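Nucleoporin NUP82 (Saccharomyces cerevisiae, PDB 3PBP) serves as a structural component of the nuclear pore complex, its N-terminal domain, the part in this structure, interacting with NUP116. Local coordinates at residues H55-L63 against V100-Q110; L356-I364 against Y374-Q382. The protein carries 1 engineered substitution. All blocks are in the same frame, centred on the assembly; numbering follows the deposited sequence.

Both contacts lie in the N-terminal beta-propeller domain and follow one another along the chain, neither nested nor crossed. Interaction 1 comes first and joins neighbouring blades: residues 55-63 hold strand 55-58, an outermost strand of its four-stranded sheet, and the turn after it, and the chain returns after 36 residues, having built strands 70-73, 79-83 and 87-92 of the next sheet, to bring 100-110 and its short helix against them. Interaction 2 is more local. Strand 362-364 pairs with 372-376, closing a hairpin within a later blade, and the approach to it, from 356 on, also touches the start of strand 380-385. The two centres are about 37 Å apart, and the contacts do not touch.

Interaction 1. Residues H55-L63 against V100-Q110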
loop_
_atom_site.group_PDB
_atom_site.type_symbol
_atom_site.label_atom_id
_atom_site.label_comp_id
_atom_site.label_asym_id
_atom_site.label_seq_id
_atom_site.Cartn_x
_atom_site.Cartn_y
_atom_site.Cartn_z
ATOM N N HIS A 55 -10.904 -33.106 10.312
ATOM C CA HIS A 55 -10.197 -33.141 11.572
ATOM C C HIS A 55 -10.355 -31.825 12.293
ATOM O O HIS A 55 -10.777 -30.842 11.697
ATOM C CB HIS A 55 -8.733 -33.473 11.326
ATOM C CG HIS A 55 -8.538 -34.688 10.477
ATOM N ND1 HIS A 55 -8.772 -34.688 9.117
ATOM C CD2 HIS A 55 -8.205 -35.960 10.800
ATOM C CE1 HIS A 55 -8.594 -35.907 8.640
ATOM N NE2 HIS A 55 -8.251 -36.698 9.641
ATOM N N SER A 56 -10.037 -31.813 13.585
ATOM C CA SER A 56 -10.183 -30.611 14.395
ATOM C C SER A 56 -9.036 -30.322 15.346
ATOM O O SER A 56 -8.263 -31.207 15.724
ATOM C CB SER A 56 -11.459 -30.694 15.209
ATOM O OG SER A 56 -12.549 -30.945 14.360
ATOM N N LEU A 57 -8.943 -29.056 15.725
ATOM C CA LEU A 57 -7.927 -28.593 16.646
ATOM C C LEU A 57 -8.525 -27.417 17.382
ATOM O O LEU A 57 -8.521 -26.300 16.883
ATOM C CB LEU A 57 -6.675 -28.143 15.906
ATOM C CG LEU A 57 -5.654 -27.480 16.833
ATOM C CD1 LEU A 57 -5.222 -28.492 17.893
ATOM C CD2 LEU A 57 -4.456 -26.978 16.026
ATOM N N ASN A 58 -9.056 -27.682 18.567
ATOM C CA ASN A 58 -9.662 -26.653 19.395
ATOM C C ASN A 58 -8.557 -25.770 19.943
ATOM O O ASN A 58 -7.625 -26.260 20.580
ATOM C CB ASN A 58 -10.430 -27.291 20.552
ATOM C CG ASN A 58 -11.167 -26.280 21.378
ATOM O OD1 ASN A 58 -10.554 -25.442 22.042
ATOM N ND2 ASN A 58 -12.497 -26.332 21.333
ATOM N N PHE A 59 -8.655 -24.466 19.700
ATOM C CA PHE A 59 -7.632 -23.545 20.171
ATOM C C PHE A 59 -8.105 -22.564 21.237
ATOM O O PHE A 59 -7.412 -21.587 21.512
ATOM C CB PHE A 59 -7.013 -22.794 18.979
ATOM C CG PHE A 59 -8.006 -22.014 18.156
ATOM C CD1 PHE A 59 -8.373 -20.723 18.522
ATOM C CD2 PHE A 59 -8.571 -22.567 17.006
ATOM C CE1 PHE A 59 -9.285 -19.992 17.752
ATOM C CE2 PHE A 59 -9.484 -21.844 16.232
ATOM C CZ PHE A 59 -9.840 -20.557 16.607
ATOM N N SER A 60 -9.263 -22.835 21.840
ATOM C CA SER A 60 -9.818 -21.987 22.902
ATOM C C SER A 60 -8.778 -21.740 23.982
ATOM O O SER A 60 -8.692 -20.655 24.552
ATOM C CB SER A 60 -11.027 -22.655 23.549
ATOM O OG SER A 60 -12.031 -22.933 22.593
ATOM N N ARG A 61 -7.990 -22.767 24.257
ATOM C CA ARG A 61 -6.944 -22.691 25.263
ATOM C C ARG A 61 -5.931 -21.599 24.946
ATOM O O ARG A 61 -5.277 -21.084 25.835
ATOM C CB ARG A 61 -6.222 -24.036 25.350
ATOM C CG ARG A 61 -5.492 -24.264 26.665
ATOM C CD ARG A 61 -4.077 -24.734 26.415
ATOM N NE ARG A 61 -4.029 -25.783 25.404
ATOM C CZ ARG A 61 -2.898 -26.292 24.918
ATOM N NH1 ARG A 61 -1.727 -25.837 25.362
ATOM N NH2 ARG A 61 -2.936 -27.250 23.988
ATOM N N HIS A 62 -5.810 -21.249 23.670
ATOM C CA HIS A 62 -4.860 -20.225 23.236
ATOM C C HIS A 62 -5.517 -18.916 22.828
ATOM O O HIS A 62 -4.902 -17.854 22.918
ATOM C CB HIS A 62 -4.037 -20.752 22.068
ATOM C CG HIS A 62 -3.127 -21.876 22.440
ATOM N ND1 HIS A 62 -1.988 -21.692 23.197
ATOM C CD2 HIS A 62 -3.197 -23.204 22.181
ATOM C CE1 HIS A 62 -1.394 -22.858 23.387
ATOM N NE2 HIS A 62 -2.108 -23.792 22.780
ATOM N N LEU A 63 -6.763 -18.992 22.374
ATOM C CA LEU A 63 -7.484 -17.803 21.951
ATOM C C LEU A 63 -8.966 -18.064 21.808
ATOM O O LEU A 63 -9.386 -19.055 21.202
ATOM C CB LEU A 63 -6.942 -17.290 20.606
ATOM C CG LEU A 63 -7.777 -16.237 19.852
ATOM C CD1 LEU A 63 -7.861 -14.947 20.644
ATOM C CD2 LEU A 63 -7.148 -15.974 18.503
ATOM N N VAL A 100 -4.670 -34.965 16.804
ATOM C CA VAL A 100 -3.941 -33.922 17.517
ATOM C C VAL A 100 -4.386 -33.852 18.977
ATOM O O VAL A 100 -5.209 -33.015 19.348
ATOM C CB VAL A 100 -4.160 -32.549 16.859
ATOM C CG1 VAL A 100 -3.009 -31.626 17.205
ATOM C CG2 VAL A 100 -4.294 -32.708 15.358
ATOM N N GLU A 101 -3.833 -34.737 19.802
ATOM C CA GLU A 101 -4.169 -34.791 21.221
ATOM C C GLU A 101 -3.102 -34.149 22.094
ATOM O O GLU A 101 -3.397 -33.242 22.871
ATOM C CB GLU A 101 -4.371 -36.237 21.651
ATOM C CG GLU A 101 -5.747 -36.505 22.220
ATOM C CD GLU A 101 -6.422 -37.702 21.567
ATOM O OE1 GLU A 101 -6.709 -37.636 20.353
ATOM O OE2 GLU A 101 -6.663 -38.713 22.262
ATOM N N ASP A 102 -1.869 -34.634 21.968
ATOM C CA ASP A 102 -0.736 -34.106 22.725
ATOM C C ASP A 102 -0.839 -32.607 22.936
ATOM O O ASP A 102 -0.795 -31.846 21.977
ATOM C CB ASP A 102 0.567 -34.374 21.978
ATOM C CG ASP A 102 1.439 -35.383 22.673
ATOM O OD1 ASP A 102 1.774 -35.167 23.860
ATOM O OD2 ASP A 102 1.795 -36.392 22.024
ATOM N N VAL A 103 -0.969 -32.178 24.184
ATOM C CA VAL A 103 -1.039 -30.752 24.468
ATOM C C VAL A 103 0.232 -30.088 23.928
ATOM O O VAL A 103 0.212 -28.928 23.510
ATOM C CB VAL A 103 -1.152 -30.491 25.988
ATOM C CG1 VAL A 103 -1.021 -28.998 26.278
ATOM C CG2 VAL A 103 -2.483 -31.038 26.502
ATOM N N SER A 104 1.332 -30.842 23.929
ATOM C CA SER A 104 2.619 -30.349 23.437
ATOM C C SER A 104 2.607 -30.205 21.910
ATOM O O SER A 104 3.201 -29.276 21.364
ATOM C CB SER A 104 3.743 -31.302 23.861
ATOM O OG SER A 104 3.513 -32.611 23.368
ATOM N N ILE A 105 1.930 -31.131 21.233
ATOM C CA ILE A 105 1.827 -31.114 19.778
ATOM C C ILE A 105 0.856 -30.040 19.287
ATOM O O ILE A 105 1.030 -29.487 18.200
ATOM C CB ILE A 105 1.379 -32.498 19.231
ATOM C CG1 ILE A 105 2.551 -33.481 19.291
ATOM C CG2 ILE A 105 0.864 -32.365 17.809
ATOM C CD1 ILE A 105 2.273 -34.832 18.635
ATOM N N GLN A 106 -0.161 -29.741 20.091
ATOM C CA GLN A 106 -1.148 -28.735 19.722
ATOM C C GLN A 106 -0.589 -27.341 19.879
ATOM O O GLN A 106 -1.014 -26.416 19.191
ATOM C CB GLN A 106 -2.397 -28.859 20.585
ATOM C CG GLN A 106 -3.101 -30.194 20.468
ATOM C CD GLN A 106 -4.362 -30.250 21.304
ATOM O OE1 GLN A 106 -4.373 -29.818 22.464
ATOM N NE2 GLN A 106 -5.431 -30.790 20.728
ATOM N N ASP A 107 0.351 -27.178 20.798
ATOM C CA ASP A 107 0.949 -25.870 21.011
ATOM C C ASP A 107 1.935 -25.616 19.892
ATOM O O ASP A 107 2.322 -24.475 19.630
ATOM C CB ASP A 107 1.665 -25.819 22.361
ATOM C CG ASP A 107 0.717 -26.013 23.529
ATOM O OD1 ASP A 107 -0.491 -26.215 23.274
ATOM O OD2 ASP A 107 1.179 -25.966 24.696
ATOM N N ALA A 108 2.345 -26.697 19.239
ATOM C CA ALA A 108 3.285 -26.607 18.132
ATOM C C ALA A 108 2.655 -25.811 16.991
ATOM O O ALA A 108 3.354 -25.173 16.209
ATOM C CB ALA A 108 3.653 -28.007 17.647
ATOM N N PHE A 109 1.327 -25.856 16.917
ATOM C CA PHE A 109 0.591 -25.164 15.876
ATOM C C PHE A 109 0.396 -23.680 16.130
ATOM O O PHE A 109 -0.178 -22.975 15.301
ATOM C CB PHE A 109 -0.748 -25.856 15.655
ATOM C CG PHE A 109 -0.608 -27.278 15.190
ATOM C CD1 PHE A 109 0.197 -27.584 14.095
ATOM C CD2 PHE A 109 -1.253 -28.313 15.859
ATOM C CE1 PHE A 109 0.358 -28.887 13.674
ATOM C CE2 PHE A 109 -1.096 -29.625 15.444
ATOM C CZ PHE A 109 -0.286 -29.909 14.346
ATOM N N GLN A 110 0.871 -23.204 17.274
ATOM C CA GLN A 110 0.781 -21.791 17.587
ATOM C C GLN A 110 2.145 -21.314 17.144
ATOM O O GLN A 110 3.148 -21.514 17.827
ATOM C CB GLN A 110 0.572 -21.566 19.087
ATOM C CG GLN A 110 -0.747 -22.089 19.624
ATOM C CD GLN A 110 -1.967 -21.557 18.863
ATOM O OE1 GLN A 110 -2.184 -20.338 18.764
ATOM N NE2 GLN A 110 -2.777 -22.477 18.329
#
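Leu-57 gives up more surface to the contact than any other residue, spreading its two methyls over the segment 100-110. CG is anti to the backbone N (chi1 173°), which sets the two methyls against Val-100, Gln-106 and Phe-109: CD1 reaches Val-100 CG1 at 3.9 Å and slides past the Gln-106 chain, while Leu-57 CD2 meets the ring obliquely, 3.5 Å from Phe-109 CD2. Pro-94 and, edge-to-face on Phe-109, Tyr-97 extend this apolar patch.

Farther along the segment, Arg-61 bends at chi2 and chi3 to bring its guanidinium to Asp-107 in a salt bridge, the two planes turned 48° apart. Its NH2 adds a weak bond to Gln-106 OE1 (3.3 Å) at the guanidinium edge, and CG1 of Val-103 lies over a face. In the beta-propeller this joins the exit of one blade's outermost strand, 55-58, to the helix that precedes strand 110-115, outermost in the next blade.

His-62 NE2 donates in its ring plane to Asp-107 OD1 (3.0 Å, 145°), coming from above a carboxylate nearly perpendicular to the ring. The same carboxylate thus faces both Arg-61 and His-62. Gln-110 covers one face of the imidazole, its CG 3.6 Å from the ring centroid in a CH-pi contact and its amide stacked almost parallel; Arg-61 CD lies on the opposite face, toward the rim. A type I turn from Asp-107 to Gln-110 presents both partners to His-62.

Interaction 2. Residues L356-I364 against Y374-Q382; sequences LQREIKSLI and YVISDNIIQ
Ile-364 and Tyr-374 form an antiparallel hydrogen-bonded pair, with Tyr-374 N bonded to Ile-364 O at 2.8 Å and the reverse bond also made. Ile-376 N also bonds to Ser-362 O. Beyond that the pairing slips: Ile-376 O accepts from Lys-361 N (2.8 Å) and, weakly, from Ser-362 N, a classic beta bulge.

On one face Val-375 gathers three partners. Its CG1 lies against Ile-360 CG2 and meets Leu-356 CD1 tip to tip at 3.7 Å, while Leu-363 runs alongside, CD2 to Val-375 CG2. On the other, Ile-364 CD1 touches Ile-376 CD1 at 3.6 Å. This hairpin of 362-364 and 372-376 begins a four-stranded propeller blade that continues through 380-385 to 413-419.

Farther out, Arg-358 extends from CG to NE, its CB and CD beside Ser-377 OG, and places its guanidinium with one face on the Ile-380 side chain. The Gln-382 side chain crosses that of Arg-358 at about a right angle, its amide plane turned 81° from the guanidinium, and slides past Leu-356; the glutamine also touches Leu-414 and Asp-416 of strand 413-419. With a valine in place of Gln-382 the amide is gone, which would probably open a gap beside Leu-356 and leave the arginine chain freer to swing. Asp-378, in the turn between 372-376 and 380-385, has Glu-359 OE1 3.7 Å from its OD2, a like charge probably offset by a long salt bridge from OD1 to Lys-361 NZ (3.8 Å).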
loop_
_atom_site.group_PDB
_atom_site.type_symbol
_atom_site.label_atom_id
_atom_site.label_comp_id
_atom_site.label_asym_id
_atom_site.label_seq_id
_atom_site.Cartn_x
_atom_site.Cartn_y
_atom_site.Cartn_z
ATOM N N LEU A 356 -22.055 1.383 -9.462
ATOM C CA LEU A 356 -22.962 0.375 -8.919
ATOM C C LEU A 356 -24.047 1.044 -8.085
ATOM O O LEU A 356 -24.988 0.388 -7.631
ATOM C CB LEU A 356 -22.183 -0.630 -8.061
ATOM C CG LEU A 356 -20.986 -1.313 -8.735
ATOM C CD1 LEU A 356 -20.227 -2.141 -7.716
ATOM C CD2 LEU A 356 -21.471 -2.174 -9.898
ATOM N N GLN A 357 -23.899 2.352 -7.880
ATOM C CA GLN A 357 -24.869 3.133 -7.121
ATOM C C GLN A 357 -25.302 2.461 -5.816
ATOM O O GLN A 357 -26.422 2.662 -5.345
ATOM C CB GLN A 357 -26.088 3.403 -8.002
ATOM C CG GLN A 357 -25.737 4.154 -9.269
ATOM C CD GLN A 357 -26.812 4.048 -10.332
ATOM O OE1 GLN A 357 -27.079 2.964 -10.855
ATOM N NE2 GLN A 357 -27.438 5.176 -10.657
ATOM N N ARG A 358 -24.416 1.652 -5.244
ATOM C CA ARG A 358 -24.685 0.972 -3.982
ATOM C C ARG A 358 -23.489 1.287 -3.105
ATOM O O ARG A 358 -22.418 1.599 -3.619
ATOM C CB ARG A 358 -24.770 -0.538 -4.184
ATOM C CG ARG A 358 -25.866 -1.009 -5.113
ATOM C CD ARG A 358 -25.598 -2.449 -5.509
ATOM N NE ARG A 358 -26.630 -3.026 -6.369
ATOM C CZ ARG A 358 -27.868 -3.312 -5.974
ATOM N NH1 ARG A 358 -28.241 -3.069 -4.717
ATOM N NH2 ARG A 358 -28.727 -3.861 -6.833
ATOM N N GLU A 359 -23.654 1.211 -1.790
ATOM C CA GLU A 359 -22.535 1.488 -0.892
ATOM C C GLU A 359 -21.567 0.299 -0.905
ATOM O O GLU A 359 -21.868 -0.757 -0.335
ATOM C CB GLU A 359 -23.034 1.719 0.534
ATOM C CG GLU A 359 -21.952 2.217 1.471
ATOM C CD GLU A 359 -22.246 1.894 2.918
ATOM O OE1 GLU A 359 -23.383 2.158 3.366
ATOM O OE2 GLU A 359 -21.335 1.380 3.606
ATOM N N ILE A 360 -20.415 0.462 -1.553
ATOM C CA ILE A 360 -19.449 -0.624 -1.628
ATOM C C ILE A 360 -18.723 -0.818 -0.310
ATOM O O ILE A 360 -17.921 0.021 0.091
ATOM C CB ILE A 360 -18.409 -0.374 -2.717
ATOM C CG1 ILE A 360 -19.104 -0.181 -4.070
ATOM C CG2 ILE A 360 -17.464 -1.563 -2.787
ATOM C CD1 ILE A 360 -18.173 0.173 -5.217
ATOM N N LYS A 361 -18.992 -1.935 0.355
ATOM C CA LYS A 361 -18.364 -2.203 1.639
ATOM C C LYS A 361 -17.041 -2.965 1.541
ATOM O O LYS A 361 -16.264 -2.969 2.503
ATOM C CB LYS A 361 -19.362 -2.917 2.568
ATOM C CG LYS A 361 -20.537 -2.004 2.976
ATOM C CD LYS A 361 -21.699 -2.754 3.624
ATOM C CE LYS A 361 -21.363 -3.217 5.042
ATOM N NZ LYS A 361 -22.460 -4.033 5.656
ATOM N N SER A 362 -16.771 -3.595 0.397
ATOM C CA SER A 362 -15.503 -4.305 0.213
ATOM C C SER A 362 -15.340 -4.987 -1.139
ATOM O O SER A 362 -16.321 -5.293 -1.821
ATOM C CB SER A 362 -15.300 -5.351 1.296
ATOM O OG SER A 362 -15.955 -6.543 0.926
ATOM N N LEU A 363 -14.080 -5.215 -1.511
ATOM C CA LEU A 363 -13.720 -5.868 -2.774
ATOM C C LEU A 363 -13.014 -7.185 -2.456
ATOM O O LEU A 363 -12.198 -7.256 -1.527
ATOM C CB LEU A 363 -12.788 -4.974 -3.590
ATOM C CG LEU A 363 -13.338 -3.592 -3.930
ATOM C CD1 LEU A 363 -12.286 -2.804 -4.689
ATOM C CD2 LEU A 363 -14.625 -3.740 -4.748
ATOM N N ILE A 364 -13.325 -8.223 -3.226
ATOM C CA ILE A 364 -12.740 -9.539 -2.991
ATOM C C ILE A 364 -12.422 -10.238 -4.304
ATOM O O ILE A 364 -13.127 -10.056 -5.296
ATOM C CB ILE A 364 -13.714 -10.428 -2.177
ATOM C CG1 ILE A 364 -14.004 -9.776 -0.828
ATOM C CG2 ILE A 364 -13.131 -11.812 -1.978
ATOM C CD1 ILE A 364 -14.962 -10.542 0.039
ATOM N N TYR A 374 -15.314 -9.603 -7.037
ATOM C CA TYR A 374 -16.544 -9.622 -6.261
ATOM C C TYR A 374 -16.642 -8.311 -5.487
ATOM O O TYR A 374 -15.682 -7.882 -4.838
ATOM C CB TYR A 374 -16.556 -10.816 -5.299
ATOM C CG TYR A 374 -16.814 -12.139 -5.993
ATOM C CD1 TYR A 374 -18.029 -12.387 -6.631
ATOM C CD2 TYR A 374 -15.825 -13.118 -6.066
ATOM C CE1 TYR A 374 -18.249 -13.570 -7.331
ATOM C CE2 TYR A 374 -16.033 -14.307 -6.766
ATOM C CZ TYR A 374 -17.245 -14.525 -7.400
ATOM O OH TYR A 374 -17.439 -15.681 -8.131
ATOM N N VAL A 375 -17.794 -7.657 -5.582
ATOM C CA VAL A 375 -17.996 -6.402 -4.877
ATOM C C VAL A 375 -19.115 -6.577 -3.885
ATOM O O VAL A 375 -20.247 -6.839 -4.257
ATOM C CB VAL A 375 -18.394 -5.266 -5.816
ATOM C CG1 VAL A 375 -18.467 -3.964 -5.025
ATOM C CG2 VAL A 375 -17.406 -5.156 -6.965
ATOM N N ILE A 376 -18.796 -6.439 -2.612
ATOM C CA ILE A 376 -19.806 -6.582 -1.586
ATOM C C ILE A 376 -20.403 -5.229 -1.241
ATOM O O ILE A 376 -19.769 -4.402 -0.580
ATOM C CB ILE A 376 -19.216 -7.227 -0.320
ATOM C CG1 ILE A 376 -18.839 -8.677 -0.628
ATOM C CG2 ILE A 376 -20.212 -7.140 0.833
ATOM C CD1 ILE A 376 -18.340 -9.453 0.562
ATOM N N SER A 377 -21.623 -5.005 -1.719
ATOM C CA SER A 377 -22.338 -3.764 -1.453
ATOM C C SER A 377 -23.066 -3.920 -0.108
ATOM O O SER A 377 -22.571 -4.613 0.788
ATOM C CB SER A 377 -23.330 -3.475 -2.585
ATOM O OG SER A 377 -22.668 -3.440 -3.841
ATOM N N ASP A 378 -24.239 -3.316 0.047
ATOM C CA ASP A 378 -24.919 -3.424 1.332
ATOM C C ASP A 378 -25.707 -4.702 1.564
ATOM O O ASP A 378 -25.755 -5.209 2.685
ATOM C CB ASP A 378 -25.835 -2.226 1.559
ATOM C CG ASP A 378 -25.764 -1.725 2.985
ATOM O OD1 ASP A 378 -25.470 -2.555 3.882
ATOM O OD2 ASP A 378 -26.002 -0.513 3.203
ATOM N N ASN A 379 -26.336 -5.221 0.520
ATOM C CA ASN A 379 -27.113 -6.442 0.664
ATOM C C ASN A 379 -26.912 -7.352 -0.525
ATOM O O ASN A 379 -27.577 -8.382 -0.649
ATOM C CB ASN A 379 -28.593 -6.111 0.814
ATOM C CG ASN A 379 -28.860 -5.222 1.999
ATOM O OD1 ASN A 379 -28.507 -5.559 3.134
ATOM N ND2 ASN A 379 -29.481 -4.074 1.748
ATOM N N ILE A 380 -25.995 -6.963 -1.401
ATOM C CA ILE A 380 -25.708 -7.758 -2.578
ATOM C C ILE A 380 -24.237 -8.087 -2.663
ATOM O O ILE A 380 -23.398 -7.438 -2.038
ATOM C CB ILE A 380 -26.067 -7.014 -3.887
ATOM C CG1 ILE A 380 -27.568 -6.759 -3.961
ATOM C CG2 ILE A 380 -25.642 -7.843 -5.101
ATOM C CD1 ILE A 380 -28.021 -6.265 -5.324
ATOM N N ILE A 381 -23.946 -9.132 -3.423
ATOM C CA ILE A 381 -22.587 -9.537 -3.698
ATOM C C ILE A 381 -22.696 -9.576 -5.199
ATOM O O ILE A 381 -23.382 -10.435 -5.749
ATOM C CB ILE A 381 -22.242 -10.954 -3.205
ATOM C CG1 ILE A 381 -22.308 -11.021 -1.686
ATOM C CG2 ILE A 381 -20.836 -11.325 -3.655
ATOM C CD1 ILE A 381 -21.994 -12.399 -1.150
ATOM N N GLN A 382 -22.081 -8.611 -5.860
ATOM C CA GLN A 382 -22.117 -8.566 -7.309
ATOM C C GLN A 382 -20.769 -9.045 -7.811
ATOM O O GLN A 382 -19.790 -9.084 -7.062
ATOM C CB GLN A 382 -22.384 -7.139 -7.793
ATOM C CG GLN A 382 -23.828 -6.692 -7.664
ATOM C CD GLN A 382 -24.017 -5.235 -8.019
ATOM O OE1 GLN A 382 -23.736 -4.350 -7.218
ATOM N NE2 GLN A 382 -24.482 -4.978 -9.235
#